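Probable Brix domain-containing ribosomal biogenesis protein (Methanothermobacter thermautotrophicus, PDB 1W94) probably takes part in ribosome biogenesis as an archaeal Imp4-like, Brix-domain protein and probably binds ribosomal RNA. Local coordinates at residues A[92-97]-A[121-126]. Residues are numbered along the deposited sequence; the frame is centred on the assembly and turned at random.
Sequences VRVSSC and WSIRTD
A short parallel beta bridge joins strand 93-94 to strand 120-124 in the mixed sheet of the Brix domain, and a water takes over where the two strands part. Val94 pairs with Trp121, and the peptides on both sides of Val94 hold the Trp121 backbone. Trp121 N gives its hydrogen to Arg93 O (3.0 Å, 167° at the hydrogen), approaching from above the carbonyl plane. Ser95 N returns a bond of 3.0 Å to Trp121 O, nearly along the C=O axis. Val94 CA also sends a CA-H...O contact to Trp121 O, at 3.4 Å. Beyond this bridge, water 1 accepts from Ile123 N (2.8 Å) and donates to Ser96 O (2.7 Å), bridging two stretches of backbone that no longer pair directly; Ser95 OG, set in the crowded position between its own N and carbonyl carbon, donates a longer bond to the same water. Val94 and Trp121 lie on one face of the sheet. Val94 CG2, anti to its backbone N, meets Ile123 CD1 at 3.7 Å where the two side chains cross obliquely, and also lies against Trp121 CB. The Trp121 indole brings its CD1 edge to Arg93 O (3.4 Å), which lies near the ring plane, while NE1 makes a weak hydrogen bond to Ala91 O; helix 12-25 packs on the indole through Ile24 and Met25. Cys97 SG touches Ile123 CD1 and forms a disulfide with Cys105, which ties the end of 92-97 to helix 102-108. The Arg93 guanidinium leads away from 121-126 to a salt bridge with Asp113. Near one end of the sheet, 93-94 thus lies between 120-124 and 111-112, parallel to both, and with helix 102-108 and strand 111-112 it forms a beta-alpha-beta crossover.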
loop_
_atom_site.group_PDB
_atom_site.type_symbol
_atom_site.label_atom_id
_atom_site.label_comp_id
_atom_site.label_asym_id
_atom_site.label_seq_id
_atom_site.Cartn_x
_atom_site.Cartn_y
_atom_site.Cartn_z
ATOM N N VAL A 92 -0.753 -7.680 7.316
ATOM C CA VAL A 92 -1.894 -7.972 6.462
ATOM C C VAL A 92 -3.208 -7.909 7.252
ATOM O O VAL A 92 -4.251 -8.352 6.774
ATOM C CB VAL A 92 -1.732 -9.339 5.727
ATOM C CG1 VAL A 92 -0.539 -9.297 4.812
ATOM C CG2 VAL A 92 -1.563 -10.480 6.726
ATOM N N ARG A 93 -3.143 -7.377 8.467
ATOM C CA ARG A 93 -4.313 -7.297 9.314
ATOM C C ARG A 93 -4.747 -5.853 9.415
ATOM O O ARG A 93 -3.958 -4.945 9.182
ATOM C CB ARG A 93 -4.004 -7.871 10.683
ATOM C CG ARG A 93 -3.865 -9.403 10.619
ATOM C CD ARG A 93 -3.156 -10.015 11.814
ATOM N NE ARG A 93 -3.499 -9.394 13.088
ATOM C CZ ARG A 93 -2.639 -8.713 13.840
ATOM N NH1 ARG A 93 -1.377 -8.573 13.440
ATOM N NH2 ARG A 93 -3.033 -8.181 14.991
ATOM N N VAL A 94 -6.014 -5.665 9.723
ATOM C CA VAL A 94 -6.566 -4.349 10.002
ATOM C C VAL A 94 -7.520 -4.520 11.201
ATOM O O VAL A 94 -8.143 -5.571 11.364
ATOM C CB VAL A 94 -7.245 -3.757 8.729
ATOM C CG1 VAL A 94 -8.386 -4.658 8.255
ATOM C CG2 VAL A 94 -7.667 -2.296 8.944
ATOM N N SER A 95 -7.606 -3.507 12.052
ATOM C CA SER A 95 -8.429 -3.626 13.236
ATOM C C SER A 95 -9.930 -3.521 12.919
ATOM O O SER A 95 -10.740 -4.149 13.597
ATOM C CB SER A 95 -7.978 -2.656 14.345
ATOM O OG SER A 95 -7.763 -1.338 13.866
ATOM N N SER A 96 -10.272 -2.793 11.857
ATOM C CA SER A 96 -11.654 -2.546 11.447
ATOM C C SER A 96 -11.625 -1.744 10.156
ATOM O O SER A 96 -10.757 -0.882 9.997
ATOM C CB SER A 96 -12.409 -1.731 12.520
ATOM O OG SER A 96 -13.738 -1.415 12.114
ATOM N N CYS A 97 -12.566 -2.018 9.246
ATOM C CA CYS A 97 -12.818 -1.136 8.102
ATOM C C CYS A 97 -14.203 -0.519 8.253
ATOM O O CYS A 97 -15.193 -1.101 7.816
ATOM C CB CYS A 97 -12.660 -1.843 6.733
ATOM S SG CYS A 97 -11.339 -3.105 6.680
ATOM N N TRP A 121 -2.987 -2.536 10.581
ATOM C CA TRP A 121 -3.423 -1.221 10.165
ATOM C C TRP A 121 -4.610 -0.718 10.978
ATOM O O TRP A 121 -5.493 -1.480 11.426
ATOM C CB TRP A 121 -3.763 -1.182 8.669
ATOM C CG TRP A 121 -2.606 -1.470 7.774
ATOM C CD1 TRP A 121 -2.226 -2.685 7.312
ATOM C CD2 TRP A 121 -1.666 -0.520 7.238
ATOM N NE1 TRP A 121 -1.115 -2.557 6.503
ATOM C CE2 TRP A 121 -0.753 -1.240 6.451
ATOM C CE3 TRP A 121 -1.491 0.875 7.376
ATOM C CZ2 TRP A 121 0.313 -0.624 5.776
ATOM C CZ3 TRP A 121 -0.432 1.498 6.665
ATOM C CH2 TRP A 121 0.449 0.753 5.914
ATOM N N SER A 122 -4.611 0.592 11.175
ATOM C CA SER A 122 -5.727 1.283 11.764
ATOM C C SER A 122 -6.251 2.212 10.667
ATOM O O SER A 122 -5.462 2.940 10.067
ATOM C CB SER A 122 -5.201 2.098 12.929
ATOM O OG SER A 122 -6.240 2.595 13.713
ATOM N N ILE A 123 -7.552 2.170 10.393
ATOM C CA ILE A 123 -8.207 3.080 9.454
ATOM C C ILE A 123 -9.102 4.037 10.188
ATOM O O ILE A 123 -9.936 3.622 11.008
ATOM C CB ILE A 123 -9.063 2.329 8.442
ATOM C CG1 ILE A 123 -8.165 1.454 7.566
ATOM C CG2 ILE A 123 -9.887 3.331 7.565
ATOM C CD1 ILE A 123 -8.914 0.414 6.737
ATOM N N ARG A 124 -8.932 5.332 9.937
ATOM C CA ARG A 124 -9.816 6.293 10.573
ATOM C C ARG A 124 -10.143 7.490 9.693
ATOM O O ARG A 124 -9.478 7.718 8.696
ATOM C CB ARG A 124 -9.254 6.732 11.931
ATOM C CG ARG A 124 -8.384 7.978 11.890
ATOM C CD ARG A 124 -6.936 7.669 12.112
ATOM N NE ARG A 124 -6.145 8.870 12.417
ATOM C CZ ARG A 124 -4.839 8.858 12.672
ATOM N NH1 ARG A 124 -4.166 7.706 12.674
ATOM N NH2 ARG A 124 -4.207 9.996 12.927
ATOM N N THR A 125 -11.165 8.260 10.085
ATOM C CA THR A 125 -11.507 9.492 9.368
ATOM C C THR A 125 -10.545 10.612 9.777
ATOM O O THR A 125 -9.816 10.494 10.774
ATOM C CB THR A 125 -12.965 9.935 9.622
ATOM O OG1 THR A 125 -13.134 10.228 11.013
ATOM C CG2 THR A 125 -13.959 8.844 9.182
ATOM N N ASP A 126 -10.551 11.685 8.993
ATOM C CA ASP A 126 -9.627 12.805 9.171
ATOM C C ASP A 126 -10.326 14.086 8.722
ATOM O O ASP A 126 -11.259 14.029 7.939
ATOM C CB ASP A 126 -8.369 12.575 8.317
ATOM C CG ASP A 126 -7.261 13.577 8.628
ATOM O OD1 ASP A 126 -6.610 13.447 9.708
ATOM O OD2 ASP A 126 -7.037 14.493 7.793
HETATM O O HOH W 1 -9.361 0.641 11.809
#